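Local structure of 5' nucleotidase family protein (4Q7F) at residues 204-214 with 223-233; 240-251 with 259-270. The protein belongs to the 5' nucleotidase family, joining a calcineurin-like phosphoesterase domain with two bound metal ions to a 5'-nucleotidase C-terminal domain. All coordinates share one frame; numbering follows the deposited sequence.

Contact 1. Residues 204-214 with 223-233; sequences VCYHGGFEKDL and LTGENEGYAML. With MG (magnesium ion), chain B.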
loop_
_atom_site.group_PDB
_atom_site.type_symbol
_atom_site.label_atom_id
_atom_site.label_comp_id
_atom_site.label_asym_id
_atom_site.label_seq_id
_atom_site.Cartn_x
_atom_site.Cartn_y
_atom_site.Cartn_z
ATOM N N VAL A 204 4.107 14.118 15.777
ATOM C CA VAL A 204 4.790 13.069 15.066
ATOM C C VAL A 204 3.950 12.662 13.859
ATOM O O VAL A 204 2.766 12.308 14.019
ATOM C CB VAL A 204 4.978 11.814 15.946
ATOM C CG1 VAL A 204 5.600 10.705 15.118
ATOM C CG2 VAL A 204 5.838 12.126 17.162
ATOM N N CYS A 205 4.530 12.732 12.664
ATOM C CA CYS A 205 3.842 12.276 11.449
ATOM C C CYS A 205 4.588 11.049 10.969
ATOM O O CYS A 205 5.649 11.139 10.352
ATOM C CB CYS A 205 3.784 13.317 10.346
ATOM S SG CYS A 205 2.838 14.787 10.765
ATOM N N TYR A 206 4.006 9.897 11.265
ATOM C CA TYR A 206 4.599 8.615 10.966
ATOM C C TYR A 206 3.843 7.876 9.894
ATOM O O TYR A 206 2.667 7.577 10.066
ATOM C CB TYR A 206 4.589 7.813 12.267
ATOM C CG TYR A 206 5.014 6.361 12.188
ATOM C CD1 TYR A 206 6.175 5.975 11.521
ATOM C CD2 TYR A 206 4.303 5.389 12.881
ATOM C CE1 TYR A 206 6.577 4.645 11.508
ATOM C CE2 TYR A 206 4.692 4.069 12.871
ATOM C CZ TYR A 206 5.829 3.699 12.187
ATOM O OH TYR A 206 6.198 2.379 12.198
ATOM N N HIS A 207 4.490 7.619 8.758
ATOM C CA HIS A 207 3.846 6.829 7.763
ATOM C C HIS A 207 4.060 5.371 8.180
ATOM O O HIS A 207 4.969 4.726 7.714
ATOM C CB HIS A 207 4.380 7.019 6.371
ATOM C CG HIS A 207 3.567 6.275 5.372
ATOM N ND1 HIS A 207 2.441 6.811 4.804
ATOM C CD2 HIS A 207 3.628 4.992 4.948
ATOM C CE1 HIS A 207 1.882 5.921 4.010
ATOM N NE2 HIS A 207 2.579 4.809 4.083
ATOM N N GLY A 208 3.230 4.923 9.111
ATOM C CA GLY A 208 3.273 3.585 9.654
ATOM C C GLY A 208 2.083 3.527 10.594
ATOM O O GLY A 208 1.418 4.566 10.826
ATOM N N GLY A 209 1.820 2.351 11.149
ATOM C CA GLY A 209 0.668 2.170 12.027
ATOM C C GLY A 209 0.926 1.507 13.367
ATOM O O GLY A 209 2.008 1.647 13.956
ATOM N N PHE A 210 -0.075 0.762 13.832
ATOM C CA PHE A 210 -0.041 0.146 15.141
ATOM C C PHE A 210 0.023 -1.364 15.059
ATOM O O PHE A 210 -0.791 -2.003 14.383
ATOM C CB PHE A 210 -1.252 0.598 15.957
ATOM C CG PHE A 210 -1.371 2.088 16.037
ATOM C CD1 PHE A 210 -0.452 2.818 16.775
ATOM C CD2 PHE A 210 -2.340 2.762 15.319
ATOM C CE1 PHE A 210 -0.523 4.200 16.826
ATOM C CE2 PHE A 210 -2.418 4.157 15.366
ATOM C CZ PHE A 210 -1.505 4.872 16.118
ATOM N N GLU A 211 1.008 -1.899 15.775
ATOM C CA GLU A 211 1.296 -3.328 15.829
ATOM C C GLU A 211 0.582 -4.017 17.002
ATOM O O GLU A 211 0.551 -5.258 17.085
ATOM C CB GLU A 211 2.808 -3.548 15.900
ATOM C CG GLU A 211 3.507 -3.203 17.222
ATOM C CD GLU A 211 3.677 -1.722 17.511
ATOM O OE1 GLU A 211 2.979 -0.884 16.903
ATOM O OE2 GLU A 211 4.519 -1.398 18.383
ATOM N N LYS A 212 0.035 -3.205 17.906
ATOM C CA LYS A 212 -0.749 -3.684 19.050
ATOM C C LYS A 212 -2.005 -2.835 19.147
ATOM O O LYS A 212 -2.023 -1.691 18.684
ATOM C CB LYS A 212 0.038 -3.571 20.348
ATOM C CG LYS A 212 1.178 -4.559 20.465
ATOM C CD LYS A 212 1.996 -4.296 21.715
ATOM C CE LYS A 212 3.130 -5.289 21.845
ATOM N NZ LYS A 212 3.934 -5.009 23.061
ATOM N N ASP A 213 -3.056 -3.408 19.734
ATOM C CA ASP A 213 -4.328 -2.705 19.927
ATOM C C ASP A 213 -4.083 -1.567 20.908
ATOM O O ASP A 213 -3.529 -1.791 21.975
ATOM C CB ASP A 213 -5.374 -3.673 20.487
ATOM C CG ASP A 213 -6.675 -2.988 20.844
ATOM O OD1 ASP A 213 -7.299 -2.373 19.959
ATOM O OD2 ASP A 213 -7.081 -3.082 22.016
ATOM N N LEU A 214 -4.481 -0.346 20.543
ATOM C CA LEU A 214 -4.244 0.817 21.393
ATOM C C LEU A 214 -4.823 0.709 22.813
ATOM O O LEU A 214 -4.194 1.152 23.761
ATOM C CB LEU A 214 -4.748 2.099 20.712
ATOM C CG LEU A 214 -3.947 2.558 19.491
ATOM C CD1 LEU A 214 -4.689 3.612 18.702
ATOM C CD2 LEU A 214 -2.578 3.079 19.898
ATOM N N LEU A 223 5.142 -9.129 15.478
ATOM C CA LEU A 223 5.981 -7.964 15.798
ATOM C C LEU A 223 7.285 -7.896 14.999
ATOM O O LEU A 223 8.364 -8.115 15.537
ATOM C CB LEU A 223 6.278 -7.953 17.304
ATOM C CG LEU A 223 5.051 -8.028 18.232
ATOM C CD1 LEU A 223 5.483 -7.948 19.688
ATOM C CD2 LEU A 223 4.038 -6.934 17.923
ATOM N N THR A 224 7.175 -7.543 13.723
ATOM C CA THR A 224 8.327 -7.483 12.806
ATOM C C THR A 224 9.086 -6.156 12.770
ATOM O O THR A 224 10.171 -6.077 12.200
ATOM C CB THR A 224 7.861 -7.734 11.355
ATOM O OG1 THR A 224 6.944 -6.706 10.960
ATOM C CG2 THR A 224 7.174 -9.076 11.226
ATOM N N GLY A 225 8.520 -5.108 13.346
ATOM C CA GLY A 225 9.146 -3.788 13.283
ATOM C C GLY A 225 8.570 -2.958 12.135
ATOM O O GLY A 225 8.875 -1.756 12.009
ATOM N N GLU A 226 7.755 -3.582 11.285
ATOM C CA GLU A 226 7.093 -2.855 10.191
ATOM C C GLU A 226 6.334 -1.671 10.762
ATOM O O GLU A 226 6.435 -0.543 10.270
ATOM C CB GLU A 226 6.094 -3.753 9.435
ATOM C CG GLU A 226 5.215 -2.956 8.453
ATOM C CD GLU A 226 4.180 -3.795 7.706
ATOM O OE1 GLU A 226 3.359 -3.196 6.968
ATOM O OE2 GLU A 226 4.175 -5.034 7.857
ATOM N N ASN A 227 5.560 -1.959 11.805
ATOM C CA ASN A 227 4.738 -0.975 12.481
ATOM C C ASN A 227 5.223 -0.845 13.897
ATOM O O ASN A 227 5.307 -1.847 14.626
ATOM C CB ASN A 227 3.275 -1.435 12.463
ATOM C CG ASN A 227 2.684 -1.414 11.069
ATOM O OD1 ASN A 227 2.572 -0.355 10.457
ATOM N ND2 ASN A 227 2.277 -2.582 10.572
ATOM N N GLU A 228 5.546 0.382 14.287
ATOM C CA GLU A 228 6.089 0.657 15.610
ATOM C C GLU A 228 5.294 1.714 16.373
ATOM O O GLU A 228 5.781 2.256 17.363
ATOM C CB GLU A 228 7.517 1.188 15.453
ATOM C CG GLU A 228 8.405 0.413 14.491
ATOM C CD GLU A 228 9.787 1.027 14.356
ATOM O OE1 GLU A 228 10.497 1.121 15.371
ATOM O OE2 GLU A 228 10.185 1.378 13.232
ATOM N N GLY A 229 4.083 2.015 15.918
ATOM C CA GLY A 229 3.274 3.062 16.526
ATOM C C GLY A 229 2.924 2.852 17.987
ATOM O O GLY A 229 2.933 3.803 18.775
ATOM N N TYR A 230 2.613 1.615 18.364
ATOM C CA TYR A 230 2.252 1.346 19.747
ATOM C C TYR A 230 3.449 1.549 20.672
ATOM O O TYR A 230 3.344 2.237 21.692
ATOM C CB TYR A 230 1.668 -0.050 19.935
ATOM C CG TYR A 230 1.166 -0.252 21.338
ATOM C CD1 TYR A 230 2.020 -0.683 22.351
ATOM C CD2 TYR A 230 -0.155 0.012 21.661
ATOM C CE1 TYR A 230 1.569 -0.843 23.649
ATOM C CE2 TYR A 230 -0.622 -0.159 22.957
ATOM C CZ TYR A 230 0.244 -0.580 23.945
ATOM O OH TYR A 230 -0.224 -0.738 25.227
ATOM N N ALA A 231 4.583 0.954 20.315
ATOM C CA ALA A 231 5.797 1.088 21.119
ATOM C C ALA A 231 6.171 2.570 21.268
ATOM O O ALA A 231 6.658 2.989 22.311
ATOM C CB ALA A 231 6.935 0.312 20.494
HETATM N N MSE A 232 5.942 3.350 20.219
HETATM C CA MSE A 232 6.246 4.792 20.250
HETATM C C MSE A 232 5.369 5.513 21.256
HETATM O O MSE A 232 5.858 6.292 22.086
HETATM C CB MSE A 232 6.108 5.356 18.843
HETATM C CG MSE A 232 7.303 4.966 17.978
HETATM SE SE MSE A 232 6.793 4.990 16.061
HETATM C CE MSE A 232 7.431 6.823 15.723
ATOM N N LEU A 233 4.065 5.267 21.206
ATOM C CA LEU A 233 3.145 5.888 22.164
ATOM C C LEU A 233 3.394 5.383 23.583
ATOM O O LEU A 233 3.525 6.172 24.519
ATOM C CB LEU A 233 1.689 5.623 21.762
ATOM C CG LEU A 233 1.173 6.405 20.558
ATOM C CD1 LEU A 233 -0.103 5.789 20.020
ATOM C CD2 LEU A 233 0.957 7.859 20.937
HETATM MG MG MG B . 2.192 2.532 2.974
HETATM O O HOH W 1 8.519 1.210 11.227
HETATM O O HOH W 2 0.237 1.329 2.649
#

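Contact 2. Residues 240-251 with 259-270; sequences IDIFITGHQHRQ and TAVIQPGTRGTT. With MG (magnesium ion), chain B; MN (manganese (II) ion), chain C.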
loop_
_atom_site.group_PDB
_atom_site.type_symbol
_atom_site.label_atom_id
_atom_site.label_comp_id
_atom_site.label_asym_id
_atom_site.label_seq_id
_atom_site.Cartn_x
_atom_site.Cartn_y
_atom_site.Cartn_z
ATOM N N ILE A 240 4.289 13.563 23.483
ATOM C CA ILE A 240 3.684 13.694 22.160
ATOM C C ILE A 240 2.255 14.191 22.326
ATOM O O ILE A 240 1.451 13.607 23.064
ATOM C CB ILE A 240 3.636 12.346 21.408
ATOM C CG1 ILE A 240 5.034 11.731 21.301
ATOM C CG2 ILE A 240 3.042 12.551 20.033
ATOM C CD1 ILE A 240 5.058 10.313 20.756
ATOM N N ASP A 241 1.953 15.278 21.633
ATOM C CA ASP A 241 0.639 15.886 21.670
ATOM C C ASP A 241 -0.224 15.340 20.525
ATOM O O ASP A 241 -1.395 15.035 20.718
ATOM C CB ASP A 241 0.811 17.405 21.586
ATOM C CG ASP A 241 1.622 17.950 22.760
ATOM O OD1 ASP A 241 1.141 17.859 23.899
ATOM O OD2 ASP A 241 2.742 18.449 22.553
ATOM N N ILE A 242 0.362 15.206 19.342
ATOM C CA ILE A 242 -0.368 14.699 18.188
ATOM C C ILE A 242 0.459 13.605 17.518
ATOM O O ILE A 242 1.654 13.795 17.228
ATOM C CB ILE A 242 -0.690 15.814 17.170
ATOM C CG1 ILE A 242 -1.414 16.989 17.854
ATOM C CG2 ILE A 242 -1.546 15.277 16.040
ATOM C CD1 ILE A 242 -1.775 18.120 16.909
ATOM N N PHE A 243 -0.180 12.466 17.278
ATOM C CA PHE A 243 0.488 11.303 16.681
ATOM C C PHE A 243 -0.292 10.938 15.423
ATOM O O PHE A 243 -1.370 10.313 15.489
ATOM C CB PHE A 243 0.537 10.148 17.682
ATOM C CG PHE A 243 1.537 9.070 17.336
ATOM C CD1 PHE A 243 2.892 9.257 17.588
ATOM C CD2 PHE A 243 1.132 7.863 16.800
ATOM C CE1 PHE A 243 3.819 8.269 17.282
ATOM C CE2 PHE A 243 2.055 6.876 16.487
ATOM C CZ PHE A 243 3.401 7.077 16.727
ATOM N N ILE A 244 0.238 11.388 14.286
ATOM C CA ILE A 244 -0.356 11.169 12.976
ATOM C C ILE A 244 0.241 9.913 12.383
ATOM O O ILE A 244 1.464 9.744 12.379
ATOM C CB ILE A 244 -0.156 12.425 12.080
ATOM C CG1 ILE A 244 -1.099 13.518 12.578
ATOM C CG2 ILE A 244 -0.417 12.146 10.600
ATOM C CD1 ILE A 244 -0.937 14.880 11.894
ATOM N N THR A 245 -0.635 9.019 11.923
ATOM C CA THR A 245 -0.233 7.743 11.356
ATOM C C THR A 245 -0.901 7.459 10.007
ATOM O O THR A 245 -1.770 8.193 9.560
ATOM C CB THR A 245 -0.538 6.590 12.333
ATOM O OG1 THR A 245 -1.945 6.482 12.555
ATOM C CG2 THR A 245 0.173 6.802 13.632
ATOM N N GLY A 246 -0.489 6.373 9.361
ATOM C CA GLY A 246 -1.034 5.995 8.053
ATOM C C GLY A 246 -0.634 4.566 7.765
ATOM O O GLY A 246 -0.547 3.750 8.693
ATOM N N HIS A 247 -0.412 4.265 6.480
ATOM C CA HIS A 247 0.101 2.974 6.012
ATOM C C HIS A 247 -0.823 1.784 6.078
ATOM O O HIS A 247 -0.852 0.980 5.143
ATOM C CB HIS A 247 1.407 2.631 6.759
ATOM C CG HIS A 247 2.048 1.354 6.326
ATOM N ND1 HIS A 247 2.532 1.166 5.050
ATOM C CD2 HIS A 247 2.325 0.214 7.004
ATOM C CE1 HIS A 247 3.067 -0.032 4.956
ATOM N NE2 HIS A 247 2.954 -0.633 6.127
ATOM N N GLN A 248 -1.545 1.645 7.188
ATOM C CA GLN A 248 -2.445 0.527 7.353
ATOM C C GLN A 248 -3.826 0.800 6.770
ATOM O O GLN A 248 -4.628 -0.121 6.686
ATOM C CB GLN A 248 -2.550 0.153 8.829
ATOM C CG GLN A 248 -1.261 -0.397 9.441
ATOM C CD GLN A 248 -1.422 -0.649 10.942
ATOM O OE1 GLN A 248 -1.968 0.187 11.657
ATOM N NE2 GLN A 248 -0.967 -1.800 11.412
ATOM N N HIS A 249 -4.111 2.060 6.378
ATOM C CA HIS A 249 -5.404 2.422 5.785
ATOM C C HIS A 249 -6.575 2.257 6.762
ATOM O O HIS A 249 -7.726 2.045 6.358
ATOM C CB HIS A 249 -5.669 1.589 4.545
ATOM C CG HIS A 249 -4.637 1.733 3.482
ATOM N ND1 HIS A 249 -4.796 1.198 2.225
ATOM C CD2 HIS A 249 -3.478 2.427 3.450
ATOM C CE1 HIS A 249 -3.742 1.500 1.487
ATOM N NE2 HIS A 249 -2.950 2.277 2.193
ATOM N N ARG A 250 -6.283 2.332 8.046
ATOM C CA ARG A 250 -7.306 2.226 9.067
ATOM C C ARG A 250 -7.860 3.613 9.397
ATOM O O ARG A 250 -7.226 4.626 9.079
ATOM C CB ARG A 250 -6.694 1.620 10.309
ATOM C CG ARG A 250 -6.145 0.226 10.068
ATOM C CD ARG A 250 -5.219 -0.187 11.181
ATOM N NE ARG A 250 -5.955 -0.439 12.405
ATOM C CZ ARG A 250 -5.400 -0.835 13.543
ATOM N NH1 ARG A 250 -4.083 -0.975 13.638
ATOM N NH2 ARG A 250 -6.164 -1.054 14.605
ATOM N N GLN A 251 -9.049 3.634 10.021
ATOM C CA GLN A 251 -9.716 4.870 10.414
ATOM C C GLN A 251 -9.710 4.960 11.926
ATOM O O GLN A 251 -10.460 4.250 12.618
ATOM C CB GLN A 251 -11.108 4.945 9.805
ATOM C CG GLN A 251 -11.001 4.892 8.288
ATOM C CD GLN A 251 -12.241 5.328 7.572
ATOM O OE1 GLN A 251 -13.293 5.502 8.176
ATOM N NE2 GLN A 251 -12.123 5.518 6.259
ATOM N N THR A 259 -2.365 12.131 24.377
ATOM C CA THR A 259 -1.995 12.256 22.972
ATOM C C THR A 259 -3.186 12.103 22.020
ATOM O O THR A 259 -3.996 11.201 22.187
ATOM C CB THR A 259 -0.939 11.187 22.607
ATOM O OG1 THR A 259 0.192 11.300 23.483
ATOM C CG2 THR A 259 -0.479 11.360 21.164
ATOM N N ALA A 260 -3.297 13.000 21.037
ATOM C CA ALA A 260 -4.321 12.865 20.016
ATOM C C ALA A 260 -3.744 11.922 18.952
ATOM O O ALA A 260 -2.669 12.196 18.387
ATOM C CB ALA A 260 -4.674 14.214 19.399
ATOM N N VAL A 261 -4.446 10.813 18.693
ATOM C CA VAL A 261 -4.006 9.802 17.718
ATOM C C VAL A 261 -4.940 9.757 16.505
ATOM O O VAL A 261 -6.167 9.633 16.649
ATOM C CB VAL A 261 -3.961 8.408 18.354
ATOM C CG1 VAL A 261 -3.380 7.401 17.373
ATOM C CG2 VAL A 261 -3.177 8.449 19.661
ATOM N N ILE A 262 -4.339 9.842 15.318
ATOM C CA ILE A 262 -5.054 9.848 14.059
ATOM C C ILE A 262 -4.505 8.904 12.986
ATOM O O ILE A 262 -3.275 8.782 12.790
ATOM C CB ILE A 262 -4.948 11.242 13.407
ATOM C CG1 ILE A 262 -5.754 12.276 14.180
ATOM C CG2 ILE A 262 -5.423 11.195 11.955
ATOM C CD1 ILE A 262 -7.253 12.215 13.950
ATOM N N GLN A 263 -5.430 8.247 12.286
ATOM C CA GLN A 263 -5.106 7.461 11.096
ATOM C C GLN A 263 -6.301 7.761 10.192
ATOM O O GLN A 263 -7.449 7.410 10.519
ATOM C CB GLN A 263 -4.888 5.961 11.342
ATOM C CG GLN A 263 -4.168 5.361 10.122
ATOM C CD GLN A 263 -3.605 3.974 10.314
ATOM O OE1 GLN A 263 -3.817 3.094 9.480
ATOM N NE2 GLN A 263 -2.859 3.775 11.388
ATOM N N PRO A 264 -6.054 8.475 9.081
ATOM C CA PRO A 264 -7.135 8.916 8.246
ATOM C C PRO A 264 -7.454 8.077 7.016
ATOM O O PRO A 264 -7.659 8.626 5.929
ATOM C CB PRO A 264 -6.681 10.318 7.862
ATOM C CG PRO A 264 -5.204 10.224 7.804
ATOM C CD PRO A 264 -4.777 9.064 8.646
ATOM N N GLY A 265 -7.484 6.761 7.161
ATOM C CA GLY A 265 -7.870 5.908 6.059
ATOM C C GLY A 265 -7.020 6.014 4.791
ATOM O O GLY A 265 -5.773 6.056 4.838
ATOM N N THR A 266 -7.702 6.033 3.658
ATOM C CA THR A 266 -7.029 6.028 2.380
ATOM C C THR A 266 -7.951 6.539 1.290
ATOM O O THR A 266 -9.175 6.514 1.424
ATOM C CB THR A 266 -6.591 4.563 2.020
ATOM O OG1 THR A 266 -5.846 4.539 0.787
ATOM C CG2 THR A 266 -7.814 3.643 1.898
ATOM N N ARG A 267 -7.346 6.967 0.195
ATOM C CA ARG A 267 -8.074 7.464 -0.985
ATOM C C ARG A 267 -8.995 8.670 -0.772
ATOM O O ARG A 267 -9.947 8.895 -1.544
ATOM C CB ARG A 267 -8.847 6.345 -1.661
ATOM C CG ARG A 267 -8.010 5.141 -1.964
ATOM C CD ARG A 267 -8.776 4.140 -2.796
ATOM N NE ARG A 267 -7.945 2.989 -3.103
ATOM C CZ ARG A 267 -8.325 1.963 -3.866
ATOM N NH1 ARG A 267 -9.540 1.922 -4.395
ATOM N NH2 ARG A 267 -7.492 0.969 -4.082
ATOM N N GLY A 268 -8.717 9.436 0.277
ATOM C CA GLY A 268 -9.475 10.659 0.559
ATOM C C GLY A 268 -10.952 10.473 0.903
ATOM O O GLY A 268 -11.742 11.277 0.536
ATOM N N THR A 269 -11.311 9.375 1.572
ATOM C CA THR A 269 -12.686 9.159 1.992
ATOM C C THR A 269 -12.895 9.832 3.346
ATOM O O THR A 269 -14.034 10.053 3.764
ATOM C CB THR A 269 -13.015 7.665 2.131
ATOM O OG1 THR A 269 -12.129 7.083 3.078
ATOM C CG2 THR A 269 -12.840 6.954 0.808
ATOM N N THR A 270 -11.786 10.151 4.029
ATOM C CA THR A 270 -11.834 10.850 5.325
ATOM C C THR A 270 -10.630 11.813 5.428
ATOM O O THR A 270 -9.711 11.768 4.603
ATOM C CB THR A 270 -11.855 9.876 6.534
ATOM O OG1 THR A 270 -10.680 9.068 6.527
ATOM C CG2 THR A 270 -13.050 8.934 6.478
HETATM MG MG MG B . 2.192 2.532 2.974
HETATM MN MN MN C . -0.803 2.994 1.522
HETATM O O HOH W 2 0.237 1.329 2.649
HETATM O O HOH W 3 -3.700 5.162 6.374
HETATM O O HOH W 4 -10.328 5.021 3.879
HETATM O O HOH W 5 -0.651 0.884 0.305
#

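Contact 1. Residues 204-214 with 223-233
The hydroxyl of Tyr206 is gripped from two directions: the backbone N of Glu228 donates to Tyr206 OH over 3.0 Å, and a water sits 2.8 Å from that same OH, in the plane of the ring. The water also lies within hydrogen-bonding distance of Glu226 O and Glu228 OE2, the carboxylate whose OE1 is hydrogen-bonded to Ser183 OG. Over one face of the Tyr206 ring lies the selenium of Met232, present as selenomethionine, a Met-aromatic contact with SE 4.1 Å from the ring centroid; Gly208 CA lies over the opposite face, toward its rim. Strand 201-207, helix 229-236 and strand 242-244 form a beta-alpha-beta unit, and this contact ties the end of its first strand to the start of its helix, where Glu228 is the N-cap residue. The carboxylate of Glu211 meets the first turn of that helix. The Glu211 chain turns about CB-CG (chi2 -74°), and both oxygens accept on their syn sides, 22° out of plane: Glu211 OE1 from Tyr230 N at 2.9 Å and Glu211 OE2 from Ala231 N at 3.0 Å. Those two bonds fix the carboxylate's rotation, and its negative charge probably suits the helix N-terminus. Nearby, Gly209 N donates to Asn227 OD1 and Gly209 O accepts from Gly229 N, each at 2.9 Å; Asn227 ND2 is hydrogen-bonded to Glu221 OE1. Lys212 lays its CB over one face of the Tyr230 ring.

Contact 2. Residues 240-251 with 259-270
Gln263 reaches across to residues 245-250 with its amide and uses both ends. Gln263 NE2 donates to Thr245 OG1 at 3.1 Å, while Gln263 OE1 accepts from Arg250 N at 3.0 Å. The chain gets there fully stretched, with CG anti to the backbone N (chi1 -164°), and its CG passes close to Arg250 O. Thr245 OG1 relays the interaction: while accepting from Gln263 it donates to Ile262 O at 2.7 Å, coming from above the carbonyl plane. Thr245 N approaches that same oxygen nearly head-on, so Ile262 O holds two donors from one residue. Farther back, strands 242-244 and 259-264 run parallel, their ladder formed by Ala260 N to Asp241 O, Phe243 N to Ala260 O and Ile262 N to Phe243 O. Thr259 OG1 closes its start by donating to Ile240 O at 2.7 Å.

Beyond the strands, Gly265 N donates to Arg250 O, and a water accepts from Gln251 NE2 and Thr266 N while donating to Thr269 OG1. Residues 246-250 carry two metal ligands of this calcineurin-like phosphoesterase site: His247 ND1 binds magnesium at 2.5 Å and His249 NE2 binds manganese at 2.4 Å. Thr266 lies over one face of the His249 imidazole, its CB 3.9 Å from the ring centroid, with OG1 held by Asp27 O. Asp27 is itself a manganese ligand. Gln263 and Thr266 probably serve as a second shell: Gln263 links Thr245 OG1 to Arg250 N, which flank the two histidines in sequence, and Thr266 backs the His249 ring.

How the contacts relate
Contact 1 closes before contact 2 opens along the chain, and their centres lie 12 Å apart. Helix 229-236 of the first leads into strand 242-244 of the second, and strands 201-207 and 242-244 are parallel neighbours in one six-stranded mixed sheet, where 259-264 comes next. Each contact brings a histidine to the magnesium ion: His207, at the end of strand 201-207, and His247, in the loop after 242-244. Asp72 and Asn109 complete its protein ligands. Glu226 OE1 of residues 223-233 is hydrogen-bonded to His247 NE2, so contact 1 probably steadies the imidazole of a metal ligand in contact 2. Both Glu226 and His247 also line the pocket of (2R,3S,5R)-5-(6-amino-9H-purin-9-yl)-tetrahydro-2-(hydroxymethyl)furan-3-ol.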